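Local structure of GH62 arabinofuranosidase (Podospora anserina, 4N4B) at residues L186-T191 and S250-W255; C219-S222 and Y228-L231; L231-G236 and R241-W246; G236-R241 and W266-N271. The protein hydrolyses terminal non-reducing alpha-L-arabinofuranoside residues in alpha-L-arabinosides, and is probably involved in the breakdown of xylan. All blocks are in the same frame, centred on the assembly; numbering follows the deposited sequence.

Contact 1. Residues L186-T191 and S250-W255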
loop_
_atom_site.group_PDB
_atom_site.type_symbol
_atom_site.label_atom_id
_atom_site.label_comp_id
_atom_site.label_asym_id
_atom_site.label_seq_id
_atom_site.Cartn_x
_atom_site.Cartn_y
_atom_site.Cartn_z
ATOM N N LEU A 186 -8.773 -4.394 -11.227
ATOM C CA LEU A 186 -7.572 -3.589 -11.036
ATOM C C LEU A 186 -7.458 -2.695 -12.237
ATOM O O LEU A 186 -7.324 -3.234 -13.368
ATOM C CB LEU A 186 -6.340 -4.449 -10.886
ATOM C CG LEU A 186 -5.025 -3.698 -10.617
ATOM C CD1 LEU A 186 -4.894 -2.969 -9.311
ATOM C CD2 LEU A 186 -3.831 -4.622 -10.787
ATOM N N TYR A 187 -7.489 -1.355 -12.058
ATOM C CA TYR A 187 -7.452 -0.359 -13.138
ATOM C C TYR A 187 -6.068 0.228 -13.274
ATOM O O TYR A 187 -5.399 0.330 -12.342
ATOM C CB TYR A 187 -8.454 0.755 -12.859
ATOM C CG TYR A 187 -9.865 0.283 -12.746
ATOM C CD1 TYR A 187 -10.622 0.023 -13.861
ATOM C CD2 TYR A 187 -10.437 0.097 -11.537
ATOM C CE1 TYR A 187 -11.909 -0.467 -13.746
ATOM C CE2 TYR A 187 -11.721 -0.394 -11.423
ATOM C CZ TYR A 187 -12.462 -0.635 -12.536
ATOM O OH TYR A 187 -13.735 -1.121 -12.409
ATOM N N ARG A 188 -5.678 0.592 -14.495
ATOM C CA ARG A 188 -4.421 1.282 -14.756
ATOM C C ARG A 188 -4.600 2.465 -15.759
ATOM O O ARG A 188 -5.106 2.257 -16.808
ATOM C CB ARG A 188 -3.361 0.296 -15.267
ATOM C CG ARG A 188 -1.989 0.902 -15.416
ATOM C CD ARG A 188 -1.033 -0.048 -16.167
ATOM N NE ARG A 188 -1.511 -0.347 -17.519
ATOM C CZ ARG A 188 -1.488 0.484 -18.545
ATOM N NH1 ARG A 188 -0.923 1.657 -18.460
ATOM N NH2 ARG A 188 -2.020 0.088 -19.671
ATOM N N SER A 189 -4.157 3.655 -15.371
ATOM C CA SER A 189 -4.067 4.796 -16.265
ATOM C C SER A 189 -2.605 5.155 -16.431
ATOM O O SER A 189 -1.796 4.656 -15.696
ATOM C CB SER A 189 -4.745 6.001 -15.681
ATOM O OG SER A 189 -6.114 5.847 -15.631
ATOM N N GLU A 190 -2.285 5.971 -17.442
ATOM C CA GLU A 190 -0.894 6.407 -17.621
ATOM C C GLU A 190 -0.886 7.835 -18.133
ATOM O O GLU A 190 -1.794 8.325 -18.758
ATOM C CB GLU A 190 -0.096 5.421 -18.469
ATOM C CG GLU A 190 -0.604 5.260 -19.890
ATOM C CD GLU A 190 0.250 4.276 -20.678
ATOM O OE1 GLU A 190 -0.082 3.113 -20.736
ATOM O OE2 GLU A 190 1.316 4.781 -21.205
ATOM N N THR A 191 0.322 8.379 -17.972
ATOM C CA THR A 191 0.715 9.690 -18.567
ATOM C C THR A 191 2.186 9.656 -18.775
ATOM O O THR A 191 2.906 8.773 -18.291
ATOM C CB THR A 191 0.288 10.815 -17.655
ATOM O OG1 THR A 191 0.334 12.066 -18.384
ATOM C CG2 THR A 191 1.100 10.913 -16.355
ATOM N N SER A 250 6.519 -5.791 -18.231
ATOM C CA SER A 250 6.049 -4.418 -18.402
ATOM C C SER A 250 5.040 -4.070 -17.303
ATOM O O SER A 250 4.355 -4.905 -16.867
ATOM C CB SER A 250 5.384 -4.218 -19.771
ATOM O OG SER A 250 4.698 -3.028 -19.887
ATOM N N ILE A 251 5.019 -2.809 -16.910
ATOM C CA ILE A 251 3.989 -2.276 -16.019
ATOM C C ILE A 251 2.587 -2.527 -16.588
ATOM O O ILE A 251 1.650 -2.650 -15.875
ATOM C CB ILE A 251 4.248 -0.794 -15.687
ATOM C CG1 ILE A 251 5.588 -0.673 -14.972
ATOM C CG2 ILE A 251 3.119 -0.233 -14.828
ATOM C CD1 ILE A 251 6.139 0.709 -14.902
ATOM N N ARG A 252 2.489 -2.601 -17.897
ATOM C CA ARG A 252 1.275 -2.832 -18.587
ATOM C C ARG A 252 0.846 -4.295 -18.674
ATOM O O ARG A 252 -0.253 -4.537 -19.206
ATOM C CB ARG A 252 1.300 -2.219 -20.039
ATOM C CG ARG A 252 1.709 -0.808 -20.094
ATOM C CD ARG A 252 1.413 -0.182 -21.505
ATOM N NE ARG A 252 1.839 1.216 -21.526
ATOM C CZ ARG A 252 3.114 1.583 -21.633
ATOM N NH1 ARG A 252 4.082 0.655 -21.797
ATOM N NH2 ARG A 252 3.452 2.849 -21.513
ATOM N N GLY A 253 1.635 -5.203 -18.119
ATOM C CA GLY A 253 1.362 -6.600 -18.250
ATOM C C GLY A 253 1.878 -7.098 -19.619
ATOM O O GLY A 253 2.488 -6.320 -20.329
ATOM N N PRO A 254 1.639 -8.375 -19.942
ATOM C CA PRO A 254 0.748 -9.240 -19.188
ATOM C C PRO A 254 1.465 -9.761 -17.923
ATOM O O PRO A 254 2.625 -9.905 -17.889
ATOM C CB PRO A 254 0.463 -10.445 -20.170
ATOM C CG PRO A 254 1.633 -10.457 -21.068
ATOM C CD PRO A 254 2.089 -8.998 -21.229
ATOM N N TRP A 255 0.593 -10.139 -16.972
ATOM C CA TRP A 255 1.060 -10.632 -15.664
ATOM C C TRP A 255 1.025 -12.173 -15.558
ATOM O O TRP A 255 -0.026 -12.757 -15.827
ATOM C CB TRP A 255 0.207 -10.015 -14.527
ATOM C CG TRP A 255 0.348 -8.541 -14.405
ATOM C CD1 TRP A 255 -0.499 -7.581 -14.953
ATOM C CD2 TRP A 255 1.410 -7.819 -13.767
ATOM N NE1 TRP A 255 0.055 -6.316 -14.717
ATOM C CE2 TRP A 255 1.179 -6.445 -13.990
ATOM C CE3 TRP A 255 2.563 -8.210 -13.099
ATOM C CZ2 TRP A 255 2.087 -5.466 -13.556
ATOM C CZ3 TRP A 255 3.423 -7.232 -12.601
ATOM C CH2 TRP A 255 3.189 -5.902 -12.852
HETATM O O HOH W 1 -2.653 -2.932 -18.468
#
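I251 and R252 of a surface loop meet R188 and E190 of strand 185-192 where two adjacent blades of the five-bladed beta-propeller face each other. The loop folds first at S250, whose OG accepts a hydrogen bond from R252 N in an ST turn, while its carbonyl O receives G253 N to close a type I beta turn. I251 then contributes its backbone O, which lies 3.7 Å from R188 CD; its own side chain packs on Y228. R252 touches both R188 and E190. Its CG sits over the centre of the R188 guanidinium face, 3.8 Å from CZ, and the extended chain continues past R188 to E190. There it grips the carboxylate side-on: NE bonds to OE1 (2.8 Å) on the syn lone pair, and NH2 to OE2 (2.9 Å) in a nearly straight bond (173°). R188 NH1 reaches the same OE1 from above the carboxylate plane, also at 2.8 Å, so one oxygen serves two arginines and probably offsets the charge of the pair. The E190 chain sets off between its backbone N and carbonyl carbon (chi1 63°) and runs straight out to R252. With a glutamine here the shared negative charge is gone, and the two nearby guanidinium groups would probably repel each other and lose the side-on grip. Beyond R252, its carbonyl O takes a bond from a water that accepts from R188 NE. G253 follows at angles where a side chain would run into the preceding carbonyl O, and its CA rests 3.7 Å above the plane of the W255 ring.

Contact 2. Residues C219-S222 and Y228-L231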
loop_
_atom_site.group_PDB
_atom_site.type_symbol
_atom_site.label_atom_id
_atom_site.label_comp_id
_atom_site.label_asym_id
_atom_site.label_seq_id
_atom_site.Cartn_x
_atom_site.Cartn_y
_atom_site.Cartn_z
ATOM N N CYS A 219 0.120 -3.355 -4.809
ATOM C CA CYS A 219 1.475 -2.819 -4.903
ATOM C C CYS A 219 2.096 -3.204 -6.241
ATOM O O CYS A 219 1.907 -4.347 -6.661
ATOM C CB CYS A 219 2.437 -3.305 -3.823
ATOM S SG CYS A 219 1.897 -3.144 -2.086
ATOM N N VAL A 220 2.737 -2.267 -6.909
ATOM C CA VAL A 220 3.503 -2.566 -8.177
ATOM C C VAL A 220 4.924 -2.051 -7.967
ATOM O O VAL A 220 5.085 -0.845 -7.767
ATOM C CB VAL A 220 2.813 -1.977 -9.401
ATOM C CG1 VAL A 220 3.552 -2.495 -10.626
ATOM C CG2 VAL A 220 1.305 -2.373 -9.375
ATOM N N TYR A 221 5.877 -2.957 -8.029
ATOM C CA TYR A 221 7.276 -2.631 -7.809
ATOM C C TYR A 221 8.129 -2.976 -9.024
ATOM O O TYR A 221 7.811 -3.910 -9.737
ATOM C CB TYR A 221 7.796 -3.393 -6.624
ATOM C CG TYR A 221 7.173 -3.083 -5.292
ATOM C CD1 TYR A 221 7.403 -1.870 -4.743
ATOM C CD2 TYR A 221 6.354 -3.992 -4.657
ATOM C CE1 TYR A 221 6.861 -1.481 -3.547
ATOM C CE2 TYR A 221 5.790 -3.632 -3.392
ATOM C CZ TYR A 221 6.067 -2.403 -2.864
ATOM O OH TYR A 221 5.544 -2.030 -1.635
ATOM N N SER A 222 9.208 -2.254 -9.152
ATOM C CA SER A 222 10.252 -2.651 -10.092
ATOM C C SER A 222 11.324 -3.425 -9.375
ATOM O O SER A 222 11.573 -3.336 -8.179
ATOM C CB SER A 222 10.859 -1.442 -10.781
ATOM O OG SER A 222 11.542 -0.568 -9.932
ATOM N N TYR A 228 8.855 -6.544 -13.150
ATOM C CA TYR A 228 7.895 -5.875 -12.232
ATOM C C TYR A 228 7.231 -6.956 -11.436
ATOM O O TYR A 228 6.943 -8.079 -11.870
ATOM C CB TYR A 228 6.922 -5.062 -12.997
ATOM C CG TYR A 228 7.630 -3.923 -13.714
ATOM C CD1 TYR A 228 7.986 -2.737 -13.108
ATOM C CD2 TYR A 228 8.045 -4.140 -15.033
ATOM C CE1 TYR A 228 8.699 -1.743 -13.822
ATOM C CE2 TYR A 228 8.753 -3.195 -15.699
ATOM C CZ TYR A 228 9.056 -2.034 -15.110
ATOM O OH TYR A 228 9.748 -0.977 -15.754
ATOM N N LEU A 229 6.841 -6.573 -10.206
ATOM C CA LEU A 229 6.121 -7.453 -9.200
ATOM C C LEU A 229 4.781 -6.771 -8.866
ATOM O O LEU A 229 4.822 -5.605 -8.442
ATOM C CB LEU A 229 6.979 -7.621 -7.954
ATOM C CG LEU A 229 6.388 -8.387 -6.771
ATOM C CD1 LEU A 229 6.087 -9.810 -7.171
ATOM C CD2 LEU A 229 7.269 -8.215 -5.520
ATOM N N LEU A 230 3.711 -7.504 -8.956
ATOM C CA LEU A 230 2.384 -7.038 -8.606
ATOM C C LEU A 230 1.964 -7.903 -7.441
ATOM O O LEU A 230 1.955 -9.127 -7.457
ATOM C CB LEU A 230 1.406 -7.269 -9.787
ATOM C CG LEU A 230 -0.077 -7.095 -9.453
ATOM C CD1 LEU A 230 -0.399 -5.669 -9.163
ATOM C CD2 LEU A 230 -0.916 -7.526 -10.634
ATOM N N LEU A 231 1.521 -7.205 -6.383
ATOM C CA LEU A 231 0.836 -7.795 -5.192
ATOM C C LEU A 231 -0.558 -7.232 -5.086
ATOM O O LEU A 231 -0.816 -6.032 -5.271
ATOM C CB LEU A 231 1.587 -7.346 -3.908
ATOM C CG LEU A 231 3.091 -7.606 -3.870
ATOM C CD1 LEU A 231 3.660 -7.096 -2.559
ATOM C CD2 LEU A 231 3.463 -9.051 -4.117
#
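V220 and L230 cross at an angle on one face of the two-stranded ladder, with V220 CG2 3.7 Å from L230 CD1. The leucine comes this close because its CG stands anti to the backbone N (chi1 168°), which swings CD1 back across the strand boundary as far as C219 O. Further along the same face, S222 CB abuts the Y228 ring obliquely, 3.7 Å from CE1, while S222 OG is taken up by K297 O. The other face carries C219, Y221, L229 and L231. Here L231 CD1 meets the edge of the Y221 ring near its plane, 4.2 Å from CE2, and C219 CB rests against L231 CB. The Y221 hydroxyl bonds to I288 N, and its ring meets W167 edge-to-face. Beneath these side chains, C219 and L231, like Y221 and L229, form hydrogen-bonded pairs with N-O distances of 2.9 Å throughout, and the strands run antiparallel at 164°. C219, on the inner strand, has its side chain about 6 Å from the bound calcium ion. This is the hairpin of the first two strands of a four-stranded antiparallel propeller blade, lying close to the metal site.

Contact 3. Residues L231-G236 and R241-W246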
loop_
_atom_site.group_PDB
_atom_site.type_symbol
_atom_site.label_atom_id
_atom_site.label_comp_id
_atom_site.label_asym_id
_atom_site.label_seq_id
_atom_site.Cartn_x
_atom_site.Cartn_y
_atom_site.Cartn_z
ATOM N N LEU A 231 1.521 -7.205 -6.383
ATOM C CA LEU A 231 0.836 -7.795 -5.192
ATOM C C LEU A 231 -0.558 -7.232 -5.086
ATOM O O LEU A 231 -0.816 -6.032 -5.271
ATOM C CB LEU A 231 1.587 -7.346 -3.908
ATOM C CG LEU A 231 3.091 -7.606 -3.870
ATOM C CD1 LEU A 231 3.660 -7.096 -2.559
ATOM C CD2 LEU A 231 3.463 -9.051 -4.117
ATOM N N VAL A 232 -1.533 -8.110 -4.815
ATOM C CA VAL A 232 -2.900 -7.737 -4.536
ATOM C C VAL A 232 -3.454 -8.529 -3.377
ATOM O O VAL A 232 -3.177 -9.698 -3.246
ATOM C CB VAL A 232 -3.794 -7.960 -5.848
ATOM C CG1 VAL A 232 -5.180 -7.408 -5.548
ATOM C CG2 VAL A 232 -3.209 -7.170 -7.043
ATOM N N GLU A 233 -4.228 -7.818 -2.514
ATOM C CA GLU A 233 -4.865 -8.456 -1.364
ATOM C C GLU A 233 -6.143 -9.165 -1.836
ATOM O O GLU A 233 -6.920 -8.635 -2.636
ATOM C CB GLU A 233 -5.134 -7.388 -0.326
ATOM C CG GLU A 233 -5.660 -7.969 0.997
ATOM C CD GLU A 233 -5.903 -6.971 2.082
ATOM O OE1 GLU A 233 -5.367 -5.838 2.017
ATOM O OE2 GLU A 233 -6.662 -7.316 3.048
ATOM N N ALA A 234 -6.335 -10.313 -1.201
ATOM C CA ALA A 234 -7.483 -11.167 -1.439
ATOM C C ALA A 234 -8.132 -11.592 -0.120
ATOM O O ALA A 234 -7.559 -11.400 0.963
ATOM C CB ALA A 234 -7.011 -12.365 -2.230
ATOM N N ILE A 235 -9.362 -12.126 -0.202
ATOM C CA ILE A 235 -10.147 -12.608 0.952
ATOM C C ILE A 235 -10.248 -14.100 0.765
ATOM O O ILE A 235 -10.881 -14.520 -0.221
ATOM C CB ILE A 235 -11.476 -11.922 1.088
ATOM C CG1 ILE A 235 -11.388 -10.377 1.056
ATOM C CG2 ILE A 235 -12.222 -12.480 2.270
ATOM C CD1 ILE A 235 -12.735 -9.637 1.154
ATOM N N GLY A 236 -9.682 -14.917 1.618
ATOM C CA GLY A 236 -9.627 -16.358 1.418
ATOM C C GLY A 236 -10.973 -17.020 1.775
ATOM O O GLY A 236 -11.864 -16.410 2.304
ATOM N N ARG A 241 -7.654 -12.240 5.217
ATOM C CA ARG A 241 -6.927 -11.539 4.176
ATOM C C ARG A 241 -5.573 -12.198 3.902
ATOM O O ARG A 241 -4.917 -12.745 4.805
ATOM C CB ARG A 241 -6.710 -10.108 4.601
ATOM C CG ARG A 241 -7.957 -9.305 4.956
ATOM C CD ARG A 241 -8.999 -9.395 3.857
ATOM N NE ARG A 241 -10.136 -8.528 4.141
ATOM C CZ ARG A 241 -10.366 -7.338 3.603
ATOM N NH1 ARG A 241 -9.427 -6.744 2.853
ATOM N NH2 ARG A 241 -11.507 -6.702 3.915
ATOM N N TRP A 242 -5.152 -12.154 2.652
ATOM C CA TRP A 242 -3.887 -12.663 2.214
ATOM C C TRP A 242 -3.458 -11.952 0.941
ATOM O O TRP A 242 -4.245 -11.211 0.338
ATOM C CB TRP A 242 -3.941 -14.173 1.997
ATOM C CG TRP A 242 -4.857 -14.701 0.951
ATOM C CD1 TRP A 242 -6.237 -14.565 0.926
ATOM C CD2 TRP A 242 -4.476 -15.283 -0.285
ATOM N NE1 TRP A 242 -6.726 -15.186 -0.216
ATOM C CE2 TRP A 242 -5.662 -15.638 -0.963
ATOM C CE3 TRP A 242 -3.253 -15.651 -0.846
ATOM C CZ2 TRP A 242 -5.650 -16.258 -2.208
ATOM C CZ3 TRP A 242 -3.243 -16.348 -2.045
ATOM C CH2 TRP A 242 -4.450 -16.633 -2.720
ATOM N N PHE A 243 -2.230 -12.188 0.511
ATOM C CA PHE A 243 -1.656 -11.558 -0.683
ATOM C C PHE A 243 -1.351 -12.611 -1.762
ATOM O O PHE A 243 -0.714 -13.647 -1.517
ATOM C CB PHE A 243 -0.380 -10.771 -0.341
ATOM C CG PHE A 243 -0.713 -9.425 0.204
ATOM C CD1 PHE A 243 -0.996 -8.318 -0.594
ATOM C CD2 PHE A 243 -0.808 -9.297 1.588
ATOM C CE1 PHE A 243 -1.333 -7.090 0.015
ATOM C CE2 PHE A 243 -1.156 -8.084 2.123
ATOM C CZ PHE A 243 -1.466 -7.022 1.336
ATOM N N ARG A 244 -1.687 -12.172 -2.978
ATOM C CA ARG A 244 -1.325 -12.874 -4.223
ATOM C C ARG A 244 -0.336 -12.025 -4.978
ATOM O O ARG A 244 -0.254 -10.813 -4.849
ATOM C CB ARG A 244 -2.593 -12.930 -5.049
ATOM C CG ARG A 244 -3.728 -13.640 -4.402
ATOM C CD ARG A 244 -4.969 -13.802 -5.276
ATOM N NE ARG A 244 -4.716 -14.767 -6.353
ATOM C CZ ARG A 244 -5.323 -14.753 -7.507
ATOM N NH1 ARG A 244 -6.184 -13.845 -7.827
ATOM N NH2 ARG A 244 -4.986 -15.683 -8.394
ATOM N N SER A 245 0.496 -12.703 -5.779
ATOM C CA SER A 245 1.600 -12.088 -6.526
ATOM C C SER A 245 1.741 -12.605 -7.966
ATOM O O SER A 245 1.408 -13.785 -8.304
ATOM C CB SER A 245 2.891 -12.361 -5.832
ATOM O OG SER A 245 3.254 -13.714 -5.660
ATOM N N TRP A 246 2.213 -11.682 -8.781
ATOM C CA TRP A 246 2.461 -11.928 -10.227
ATOM C C TRP A 246 3.702 -11.150 -10.584
ATOM O O TRP A 246 4.158 -10.185 -9.941
ATOM C CB TRP A 246 1.332 -11.375 -11.077
ATOM C CG TRP A 246 -0.013 -11.977 -10.918
ATOM C CD1 TRP A 246 -0.703 -12.873 -11.786
ATOM C CD2 TRP A 246 -0.999 -11.724 -9.886
ATOM N NE1 TRP A 246 -1.877 -13.163 -11.339
ATOM C CE2 TRP A 246 -2.151 -12.479 -10.164
ATOM C CE3 TRP A 246 -0.997 -10.878 -8.744
ATOM C CZ2 TRP A 246 -3.319 -12.399 -9.414
ATOM C CZ3 TRP A 246 -2.100 -10.812 -7.983
ATOM C CH2 TRP A 246 -3.254 -11.560 -8.291
HETATM O O HOH W 2 -9.147 -15.467 -2.196
#
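V232 with R244 and A234 with W242 form the hydrogen-bonded pairs of an antiparallel ladder whose short strands run at 141°, a marked twist; the A234 N to W242 O bond is 2.7 Å. On the face that carries these four side chains, W242 lays its ring flat beneath A234, whose CB sits over the five-membered ring 3.8 Å from its centroid, and R244 CG covers the same face. W242 NE1 points in plane to a water that also bonds I235 O. Next to them V232 CG2 touches W246 CZ3 at 3.9 Å. The two strands are the central pair of a four-stranded blade of the five-bladed propeller. On their other face E233 and R241 form a salt bridge. R241 bends at chi2 (-51°), bringing NH1 over the carboxylate to meet OE2 at 2.8 Å, well above its plane, while I235 CG1 packs over one face of the guanidinium. The same NH1 pairs with E216. E233 OE2 also bonds S284 OG, and OE1 bonds the backbone N of H285, a calcium-site residue. A leucine here would probably cost E233 and E216 the NH1 they share, and I235 the flat group it packs on. Behind the carboxylate, E233 CB makes an off-centre CH-pi contact with the F243 ring, 4.3 Å from the centroid.

Contact 4. Residues G236-R241 and W266-N271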
loop_
_atom_site.group_PDB
_atom_site.type_symbol
_atom_site.label_atom_id
_atom_site.label_comp_id
_atom_site.label_asym_id
_atom_site.label_seq_id
_atom_site.Cartn_x
_atom_site.Cartn_y
_atom_site.Cartn_z
ATOM N N GLY A 236 -9.682 -14.917 1.618
ATOM C CA GLY A 236 -9.627 -16.358 1.418
ATOM C C GLY A 236 -10.973 -17.020 1.775
ATOM O O GLY A 236 -11.864 -16.410 2.304
ATOM N N THR A 237 -10.997 -18.309 1.418
ATOM C CA THR A 237 -12.173 -19.140 1.779
ATOM C C THR A 237 -12.440 -19.160 3.259
ATOM O O THR A 237 -13.650 -19.151 3.661
ATOM C CB THR A 237 -11.955 -20.553 1.249
ATOM O OG1 THR A 237 -10.670 -21.021 1.672
ATOM C CG2 THR A 237 -11.899 -20.413 -0.194
ATOM N N ASP A 238 -11.412 -19.022 4.097
ATOM C CA ASP A 238 -11.574 -18.866 5.538
ATOM C C ASP A 238 -11.973 -17.486 6.013
ATOM O O ASP A 238 -12.071 -17.262 7.218
ATOM C CB ASP A 238 -10.298 -19.289 6.240
ATOM C CG ASP A 238 -9.024 -18.484 5.796
ATOM O OD1 ASP A 238 -9.130 -17.480 5.081
ATOM O OD2 ASP A 238 -7.958 -18.928 6.258
ATOM N N GLY A 239 -12.091 -16.517 5.087
ATOM C CA GLY A 239 -12.494 -15.202 5.479
ATOM C C GLY A 239 -11.331 -14.270 5.773
ATOM O O GLY A 239 -11.590 -13.094 5.996
ATOM N N HIS A 240 -10.149 -14.788 5.837
ATOM C CA HIS A 240 -8.986 -13.929 6.239
ATOM C C HIS A 240 -8.248 -13.428 5.035
ATOM O O HIS A 240 -8.210 -13.973 3.938
ATOM C CB HIS A 240 -8.021 -14.784 7.075
ATOM C CG HIS A 240 -8.624 -15.180 8.388
ATOM N ND1 HIS A 240 -8.882 -16.494 8.754
ATOM C CD2 HIS A 240 -9.085 -14.401 9.374
ATOM C CE1 HIS A 240 -9.425 -16.497 9.943
ATOM N NE2 HIS A 240 -9.610 -15.258 10.325
ATOM N N ARG A 241 -7.654 -12.240 5.217
ATOM C CA ARG A 241 -6.927 -11.539 4.176
ATOM C C ARG A 241 -5.573 -12.198 3.902
ATOM O O ARG A 241 -4.917 -12.745 4.805
ATOM C CB ARG A 241 -6.710 -10.108 4.601
ATOM C CG ARG A 241 -7.957 -9.305 4.956
ATOM C CD ARG A 241 -8.999 -9.395 3.857
ATOM N NE ARG A 241 -10.136 -8.528 4.141
ATOM C CZ ARG A 241 -10.366 -7.338 3.603
ATOM N NH1 ARG A 241 -9.427 -6.744 2.853
ATOM N NH2 ARG A 241 -11.507 -6.702 3.915
ATOM N N TRP A 266 1.584 -15.533 -1.690
ATOM C CA TRP A 266 2.636 -14.576 -1.369
ATOM C C TRP A 266 2.844 -14.367 0.142
ATOM O O TRP A 266 3.927 -14.596 0.638
ATOM C CB TRP A 266 2.513 -13.233 -2.138
ATOM C CG TRP A 266 3.792 -12.415 -2.103
ATOM C CD1 TRP A 266 4.895 -12.642 -2.868
ATOM C CD2 TRP A 266 4.114 -11.254 -1.319
ATOM N NE1 TRP A 266 5.871 -11.757 -2.612
ATOM C CE2 TRP A 266 5.449 -10.879 -1.637
ATOM C CE3 TRP A 266 3.469 -10.549 -0.315
ATOM C CZ2 TRP A 266 6.082 -9.847 -1.026
ATOM C CZ3 TRP A 266 4.063 -9.505 0.279
ATOM C CH2 TRP A 266 5.365 -9.114 -0.079
ATOM N N ALA A 267 1.742 -14.071 0.818
ATOM C CA ALA A 267 1.761 -13.981 2.304
ATOM C C ALA A 267 0.359 -14.297 2.792
ATOM O O ALA A 267 -0.640 -13.764 2.316
ATOM C CB ALA A 267 2.197 -12.602 2.801
ATOM N N ARG A 268 0.310 -15.245 3.771
ATOM C CA ARG A 268 -0.947 -15.765 4.271
ATOM C C ARG A 268 -0.615 -16.422 5.611
ATOM O O ARG A 268 0.507 -16.720 5.892
ATOM C CB ARG A 268 -1.569 -16.756 3.254
ATOM C CG ARG A 268 -2.924 -17.299 3.595
ATOM C CD ARG A 268 -3.669 -17.957 2.369
ATOM N NE ARG A 268 -4.966 -18.465 2.786
ATOM C CZ ARG A 268 -5.119 -19.702 3.308
ATOM N NH1 ARG A 268 -4.167 -20.571 3.317
ATOM N NH2 ARG A 268 -6.273 -19.989 3.850
ATOM N N SER A 269 -1.671 -16.750 6.354
ATOM C CA SER A 269 -1.469 -17.444 7.632
ATOM C C SER A 269 -0.619 -18.687 7.492
ATOM O O SER A 269 0.107 -19.051 8.415
ATOM C CB SER A 269 -2.757 -17.842 8.280
ATOM O OG SER A 269 -3.507 -18.700 7.489
ATOM N N ASN A 270 -0.691 -19.400 6.385
ATOM C CA ASN A 270 0.042 -20.613 6.212
ATOM C C ASN A 270 1.505 -20.506 5.842
ATOM O O ASN A 270 2.199 -21.534 5.766
ATOM C CB ASN A 270 -0.689 -21.614 5.311
ATOM C CG ASN A 270 -0.904 -21.080 3.918
ATOM O OD1 ASN A 270 -1.165 -19.901 3.695
ATOM N ND2 ASN A 270 -0.869 -21.970 2.945
ATOM N N ASN A 271 2.004 -19.294 5.607
ATOM C CA ASN A 271 3.445 -19.138 5.364
ATOM C C ASN A 271 4.100 -18.046 6.181
ATOM O O ASN A 271 5.186 -17.614 5.884
ATOM C CB ASN A 271 3.779 -19.018 3.861
ATOM C CG ASN A 271 3.384 -17.653 3.258
ATOM O OD1 ASN A 271 2.616 -16.885 3.893
ATOM N ND2 ASN A 271 3.881 -17.360 2.046
HETATM O O HOH W 3 -6.959 -16.618 3.771
HETATM O O HOH W 4 -5.598 -17.626 6.524
HETATM O O HOH W 5 -4.222 -15.166 5.969
#
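R268 sends its CG anti to the backbone N (chi1 -176°) and keeps the chain extended to NE, while D238 turns its carboxylate between backbone N and carbonyl carbon (chi1 58°), and the two side chains meet from opposite directions. The contact is a single salt bridge, D238 OD2 to R268 NH2 at 3.1 Å, oblique to the guanidinium, with the two flat groups 28° apart. Water fills in around it. One molecule accepts from R268 NE and donates to D238 OD1 (2.7 Å) and to H240 O, joining the guanidinium to both the side chain and the backbone of the loop. A further water spans S269 N and R241 O. D238 is itself fixed by an Asx turn, OD1 accepting from H240 N at 3.0 Å, which overlaps the end of the type I beta turn from G236 to G239. On the other segment N271 ties the chain back on itself: its OD1 takes R268 N (2.8 Å), its ND2 bonds W266 O from above the carbonyl plane, and its N bonds R268 O. R268 NH2 has E262 as a further partner, but that ion pair is long and weak. The 236-241 loop is the turn between strands 228-235 and 241-248 of one blade. Residues 266-271 pass by its edge, with W266 and A267 opposite F243 in a classic beta bulge, before entering strand 272-274 of the sheet that also holds strand 28-30.

Contacts 2 and 3 are buried and share strand 228-235, meeting at L231; between them they build three consecutive strands of one blade, with L230 O probably bonded to W246 N. Their chemistry is mainly ladder bonds and apolar packing, with one salt bridge, E233 with R241, near the calcium-site residue H285. Contacts 1 and 4 lie farther out, their centres about 26 Å apart, and rest on arginine-carboxylate pairs and waters. Contact 1 reaches the neighbouring blade and is the richer ionic network, whereas contact 4 is a single surface ion pair extended by waters. Each is tied to the blade: W255 packs on L230, and A267 O probably bonds F243 N.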